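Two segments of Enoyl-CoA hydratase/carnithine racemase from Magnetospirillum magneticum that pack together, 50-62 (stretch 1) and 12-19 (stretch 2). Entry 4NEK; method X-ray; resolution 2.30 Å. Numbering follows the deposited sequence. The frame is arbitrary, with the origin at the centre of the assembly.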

ATOM      1  N   VAL C  50      27.420  16.003  -9.302  1.00 25.79           N
ATOM      2  CA  VAL C  50      26.497  15.442  -8.346  1.00 25.18           C
ATOM      3  C   VAL C  50      27.257  15.087  -7.083  1.00 24.15           C
ATOM      4  O   VAL C  50      28.390  14.648  -7.175  1.00 25.26           O
ATOM      5  CB  VAL C  50      25.895  14.155  -8.931  1.00 26.42           C
ATOM      6  CG1 VAL C  50      24.962  13.469  -7.955  1.00 26.25           C
ATOM      7  CG2 VAL C  50      25.134  14.481 -10.186  1.00 28.30           C
ATOM      8  N   PHE C  51      26.594  15.179  -5.930  1.00 25.18           N
ATOM      9  CA  PHE C  51      27.111  14.646  -4.663  1.00 25.64           C
ATOM     10  C   PHE C  51      26.491  13.324  -4.303  1.00 25.81           C
ATOM     11  O   PHE C  51      25.314  13.098  -4.526  1.00 24.50           O
ATOM     12  CB  PHE C  51      26.776  15.575  -3.519  1.00 27.20           C
ATOM     13  CG  PHE C  51      27.452  16.920  -3.598  1.00 26.30           C
ATOM     14  CD1 PHE C  51      28.687  17.097  -3.043  1.00 26.49           C
ATOM     15  CD2 PHE C  51      26.809  18.006  -4.167  1.00 25.02           C
ATOM     16  CE1 PHE C  51      29.310  18.335  -3.099  1.00 28.22           C
ATOM     17  CE2 PHE C  51      27.412  19.242  -4.215  1.00 25.91           C
ATOM     18  CZ  PHE C  51      28.673  19.411  -3.707  1.00 26.82           C
ATOM     19  N   LEU C  52      27.288  12.489  -3.672  1.00 27.05           N
ATOM     20  CA  LEU C  52      26.788  11.266  -3.094  1.00 27.30           C
ATOM     21  C   LEU C  52      27.255  11.149  -1.637  1.00 27.30           C
ATOM     22  O   LEU C  52      28.430  11.056  -1.373  1.00 25.56           O
ATOM     23  CB  LEU C  52      27.302  10.087  -3.878  1.00 27.36           C
ATOM     24  CG  LEU C  52      27.073   8.722  -3.239  1.00 28.86           C
ATOM     25  CD1 LEU C  52      25.591   8.472  -3.095  1.00 29.78           C
ATOM     26  CD2 LEU C  52      27.653   7.632  -4.099  1.00 30.09           C
ATOM     27  N   ILE C  53      26.310  11.149  -0.705  1.00 27.59           N
ATOM     28  CA  ILE C  53      26.622  11.090   0.706  1.00 29.97           C
ATOM     29  C   ILE C  53      26.402   9.722   1.257  1.00 27.67           C
ATOM     30  O   ILE C  53      25.326   9.180   1.115  1.00 27.38           O
ATOM     31  CB  ILE C  53      25.692  11.967   1.513  1.00 33.09           C
ATOM     32  CG1 ILE C  53      25.693  13.368   0.974  1.00 38.34           C
ATOM     33  CG2 ILE C  53      26.117  12.041   2.969  1.00 33.45           C
ATOM     34  CD1 ILE C  53      24.496  14.108   1.512  1.00 43.54           C
ATOM     35  N   LEU C  54      27.418   9.220   1.939  1.00 25.39           N
ATOM     36  CA  LEU C  54      27.440   7.854   2.457  1.00 26.01           C
ATOM     37  C   LEU C  54      27.836   7.834   3.921  1.00 25.58           C
ATOM     38  O   LEU C  54      28.446   8.776   4.423  1.00 24.10           O
ATOM     39  CB  LEU C  54      28.509   7.029   1.735  1.00 25.56           C
ATOM     40  CG  LEU C  54      28.346   6.989   0.223  1.00 26.47           C
ATOM     41  CD1 LEU C  54      29.479   6.208  -0.443  1.00 28.59           C
ATOM     42  CD2 LEU C  54      27.023   6.372  -0.144  1.00 25.11           C
ATOM     43  N   GLY C  55      27.522   6.732   4.586  1.00 24.68           N
ATOM     44  CA  GLY C  55      28.008   6.507   5.928  1.00 23.34           C
ATOM     45  C   GLY C  55      28.985   5.356   5.997  1.00 22.03           C
ATOM     46  O   GLY C  55      29.744   5.087   5.069  1.00 18.49           O
ATOM     47  N   SER C  56      28.966   4.676   7.137  1.00 24.68           N
ATOM     48  CA  SER C  56      29.849   3.545   7.374  1.00 26.23           C
ATOM     49  C   SER C  56      29.230   2.345   6.690  1.00 28.55           C
ATOM     50  O   SER C  56      28.196   2.465   5.996  1.00 33.43           O
ATOM     51  CB  SER C  56      30.008   3.307   8.859  1.00 26.77           C
ATOM     52  OG  SER C  56      28.897   2.588   9.407  1.00 24.39           O
ATOM     53  N   GLN C  57      29.825   1.185   6.899  1.00 28.52           N
ATOM     54  CA  GLN C  57      29.259  -0.037   6.355  1.00 30.46           C
ATOM     55  C   GLN C  57      28.094  -0.499   7.181  1.00 29.75           C
ATOM     56  O   GLN C  57      27.393  -1.407   6.768  1.00 34.16           O
ATOM     57  CB  GLN C  57      30.325  -1.146   6.249  1.00 32.66           C
ATOM     58  CG  GLN C  57      31.387  -0.910   5.173  1.00 32.59           C
ATOM     59  CD  GLN C  57      30.826  -0.296   3.876  1.00 35.67           C
ATOM     60  OE1 GLN C  57      31.034   0.883   3.588  1.00 37.87           O
ATOM     61  NE2 GLN C  57      30.086  -1.082   3.117  1.00 36.57           N
ATOM     62  N   THR C  58      27.857   0.100   8.339  1.00 27.29           N
ATOM     63  CA  THR C  58      26.704  -0.319   9.145  1.00 29.14           C
ATOM     64  C   THR C  58      25.740   0.785   9.537  1.00 27.01           C
ATOM     65  O   THR C  58      24.676   0.472  10.030  1.00 26.34           O
ATOM     66  CB  THR C  58      27.140  -0.967  10.463  1.00 31.50           C
ATOM     67  OG1 THR C  58      27.885   0.003  11.211  1.00 34.77           O
ATOM     68  CG2 THR C  58      27.999  -2.182  10.200  1.00 32.00           C
ATOM     69  N   ASP C  59      26.107   2.052   9.375  1.00 26.47           N
ATOM     70  CA  ASP C  59      25.273   3.139   9.837  1.00 26.43           C
ATOM     71  C   ASP C  59      25.445   4.382   9.020  1.00 25.12           C
ATOM     72  O   ASP C  59      26.467   4.608   8.435  1.00 26.08           O
ATOM     73  CB  ASP C  59      25.611   3.506  11.268  1.00 29.19           C
ATOM     74  CG  ASP C  59      25.297   2.396  12.252  1.00 31.89           C
ATOM     75  OD1 ASP C  59      24.100   2.243  12.645  1.00 33.60           O
ATOM     76  OD2 ASP C  59      26.257   1.682  12.660  1.00 32.28           O
ATOM     77  N   PHE C  60      24.399   5.176   8.954  1.00 24.12           N
ATOM     78  CA  PHE C  60      24.466   6.427   8.268  1.00 25.18           C
ATOM     79  C   PHE C  60      24.936   7.480   9.273  1.00 28.32           C
ATOM     80  O   PHE C  60      26.014   8.031   9.132  1.00 29.81           O
ATOM     81  CB  PHE C  60      23.095   6.781   7.660  1.00 23.36           C
ATOM     82  CG  PHE C  60      23.097   8.028   6.815  1.00 21.59           C
ATOM     83  CD1 PHE C  60      23.818   8.088   5.671  1.00 22.34           C
ATOM     84  CD2 PHE C  60      22.352   9.148   7.190  1.00 22.79           C
ATOM     85  CE1 PHE C  60      23.823   9.235   4.896  1.00 22.43           C
ATOM     86  CE2 PHE C  60      22.344  10.299   6.422  1.00 21.22           C
ATOM     87  CZ  PHE C  60      23.094  10.343   5.276  1.00 22.04           C
ATOM     88  N   SER C  61      24.103   7.773  10.271  1.00 29.65           N
ATOM     89  CA  SER C  61      24.504   8.627  11.367  1.00 28.94           C
ATOM     90  C   SER C  61      23.567   8.499  12.490  1.00 27.30           C
ATOM     91  O   SER C  61      22.353   8.643  12.334  1.00 31.02           O
ATOM     92  CB  SER C  61      24.528  10.090  10.949  1.00 30.01           C
ATOM     93  OG  SER C  61      24.825  10.874  12.070  1.00 29.67           O
ATOM     94  N   ALA C  62      24.138   8.313  13.663  1.00 26.93           N
ATOM     95  CA  ALA C  62      23.374   8.311  14.879  1.00 24.89           C
ATOM     96  C   ALA C  62      23.056   9.713  15.399  1.00 25.59           C
ATOM     97  O   ALA C  62      22.638   9.851  16.510  1.00 24.41           O
ATOM     98  CB  ALA C  62      24.123   7.541  15.932  1.00 26.33           C
TER
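Stretch 2 12-19: GVQVVRMN

How does stretch 2 run along stretch 1? From Val-13 to Met-18 it is an extended strand, lying parallel to strand 50-54 with a signed crossing angle of -22° and a closest axis approach of 4.6 Å. The register is regular: Val-13 sits beside Val-50, Val-15 beside Leu-52 and Arg-17 beside Leu-54, with CA to CA distances of 4.9, 4.8 and 4.6 Å.

What holds the backbones together? Alternate residues of each strand bond in both directions, as parallel pairing requires. Val-50 N donates to Gly-12 O (3.1 Å) and Gln-14 N to Val-50 O (2.8 Å); the ladder ends with Leu-54 N to Val-16 O (2.9 Å) and Met-18 N to Leu-54 O (3.0 Å).

Why does Met-18, a selenomethionine, cover the most surface? Its CA-to-CB bond points sideways, but chi angles of m, t and m bring its end back to the loop that follows strand 50-54. There CE lies over one face of the Phe-60 ring, 3.6 Å from the ring centroid in a CH-pi contact, and SE comes within 4.3 Å of Ser-61 CB. Ile-53 CG2 is also 4.3 Å from Met-18 CE, so the methyl group touches both strand and loop.

How do Leu-54 and Arg-17 fit together? Their side chains share a sheet face with those of Val-13, Val-15, Val-50 and Leu-52. Leu-54 CD1 packs over one face of the guanidinium, 3.5 Å from Arg-17 NH2, and also reaches Val-15 CG1 at 3.8 Å. This packing leaves the guanidinium edge free for polar contact: Arg-17 NH1 donates a hydrogen bond to Gly-55 O at 2.8 Å, tying the side chain to the backbone just beyond the strand.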

ATOM      1  N   GLY C  12      32.446  12.569 -12.279  1.00 31.58           N
ATOM      2  CA  GLY C  12      31.497  13.646 -12.069  1.00 30.64           C
ATOM      3  C   GLY C  12      30.742  13.634 -10.735  1.00 29.25           C
ATOM      4  O   GLY C  12      29.868  14.490 -10.512  1.00 30.32           O
ATOM      5  N   VAL C  13      31.066  12.672  -9.866  1.00 26.54           N
ATOM      6  CA  VAL C  13      30.372  12.478  -8.620  1.00 25.95           C
ATOM      7  C   VAL C  13      31.304  12.719  -7.475  1.00 26.74           C
ATOM      8  O   VAL C  13      32.334  12.079  -7.362  1.00 25.72           O
ATOM      9  CB  VAL C  13      29.872  11.030  -8.503  1.00 25.83           C
ATOM     10  CG1 VAL C  13      29.162  10.830  -7.187  1.00 26.44           C
ATOM     11  CG2 VAL C  13      28.917  10.683  -9.628  1.00 26.11           C
ATOM     12  N   GLN C  14      30.942  13.629  -6.584  1.00 29.51           N
ATOM     13  CA  GLN C  14      31.722  13.816  -5.377  1.00 27.07           C
ATOM     14  C   GLN C  14      31.179  12.992  -4.230  1.00 26.63           C
ATOM     15  O   GLN C  14      30.097  13.245  -3.748  1.00 27.76           O
ATOM     16  CB  GLN C  14      31.746  15.243  -4.941  1.00 30.17           C
ATOM     17  CG  GLN C  14      32.711  15.367  -3.782  1.00 33.02           C
ATOM     18  CD  GLN C  14      33.141  16.789  -3.517  1.00 40.52           C
ATOM     19  OE1 GLN C  14      33.389  17.556  -4.436  1.00 51.03           O
ATOM     20  NE2 GLN C  14      33.216  17.153  -2.247  1.00 44.85           N
ATOM     21  N   VAL C  15      31.948  12.000  -3.817  1.00 25.72           N
ATOM     22  CA  VAL C  15      31.566  11.104  -2.784  1.00 26.08           C
ATOM     23  C   VAL C  15      32.023  11.680  -1.474  1.00 28.59           C
ATOM     24  O   VAL C  15      33.165  12.112  -1.346  1.00 33.16           O
ATOM     25  CB  VAL C  15      32.260   9.774  -2.969  1.00 27.10           C
ATOM     26  CG1 VAL C  15      31.873   8.815  -1.853  1.00 29.35           C
ATOM     27  CG2 VAL C  15      31.878   9.175  -4.301  1.00 27.51           C
ATOM     28  N   VAL C  16      31.115  11.746  -0.522  1.00 26.82           N
ATOM     29  CA  VAL C  16      31.366  12.349   0.782  1.00 27.04           C
ATOM     30  C   VAL C  16      30.909  11.331   1.815  1.00 25.81           C
ATOM     31  O   VAL C  16      29.739  11.031   1.875  1.00 27.26           O
ATOM     32  CB  VAL C  16      30.541  13.629   0.932  1.00 25.41           C
ATOM     33  CG1 VAL C  16      30.755  14.229   2.295  1.00 27.72           C
ATOM     34  CG2 VAL C  16      30.916  14.645  -0.145  1.00 25.14           C
ATOM     35  N   ARG C  17      31.841  10.764   2.550  1.00 24.30           N
ATOM     36  CA  ARG C  17      31.545   9.649   3.406  1.00 25.09           C
ATOM     37  C   ARG C  17      31.854   9.984   4.867  1.00 29.22           C
ATOM     38  O   ARG C  17      32.931  10.463   5.176  1.00 31.55           O
ATOM     39  CB  ARG C  17      32.368   8.435   3.013  1.00 22.95           C
ATOM     40  CG  ARG C  17      31.994   7.253   3.885  1.00 21.33           C
ATOM     41  CD  ARG C  17      32.919   6.075   3.700  1.00 20.97           C
ATOM     42  NE  ARG C  17      32.887   5.483   2.377  1.00 22.45           N
ATOM     43  CZ  ARG C  17      31.978   4.593   1.952  1.00 23.74           C
ATOM     44  NH1 ARG C  17      30.999   4.141   2.740  1.00 26.05           N
ATOM     45  NH2 ARG C  17      32.031   4.153   0.721  1.00 23.91           N
HETATM   46  N   MSE C  18      30.894   9.753   5.759  1.00 31.97           N
HETATM   47  CA  MSE C  18      31.119   9.932   7.179  1.00 32.31           C
HETATM   48  C   MSE C  18      31.803   8.698   7.659  1.00 32.49           C
HETATM   49  O   MSE C  18      31.411   7.586   7.323  1.00 29.01           O
HETATM   50  CB  MSE C  18      29.828  10.154   7.910  1.00 33.44           C
HETATM   51  CG  MSE C  18      29.209  11.473   7.435  1.00 38.84           C
HETATM   52 SE   MSE C  18      27.380  11.693   8.204  1.00 47.31          SE
HETATM   53  CE  MSE C  18      26.371  10.492   6.966  1.00 45.84           C
ATOM     54  N   ASN C  19      32.831   8.905   8.470  1.00 35.05           N
ATOM     55  CA  ASN C  19      33.748   7.847   8.820  1.00 34.61           C
ATOM     56  C   ASN C  19      34.190   7.874  10.283  1.00 33.22           C
ATOM     57  O   ASN C  19      35.340   8.060  10.589  1.00 32.27           O
ATOM     58  CB  ASN C  19      34.957   7.951   7.920  1.00 37.13           C
ATOM     59  CG  ASN C  19      35.886   6.752   8.055  1.00 37.31           C
ATOM     60  OD1 ASN C  19      35.444   5.621   8.183  1.00 39.69           O
ATOM     61  ND2 ASN C  19      37.165   7.003   8.018  1.00 37.37           N
TER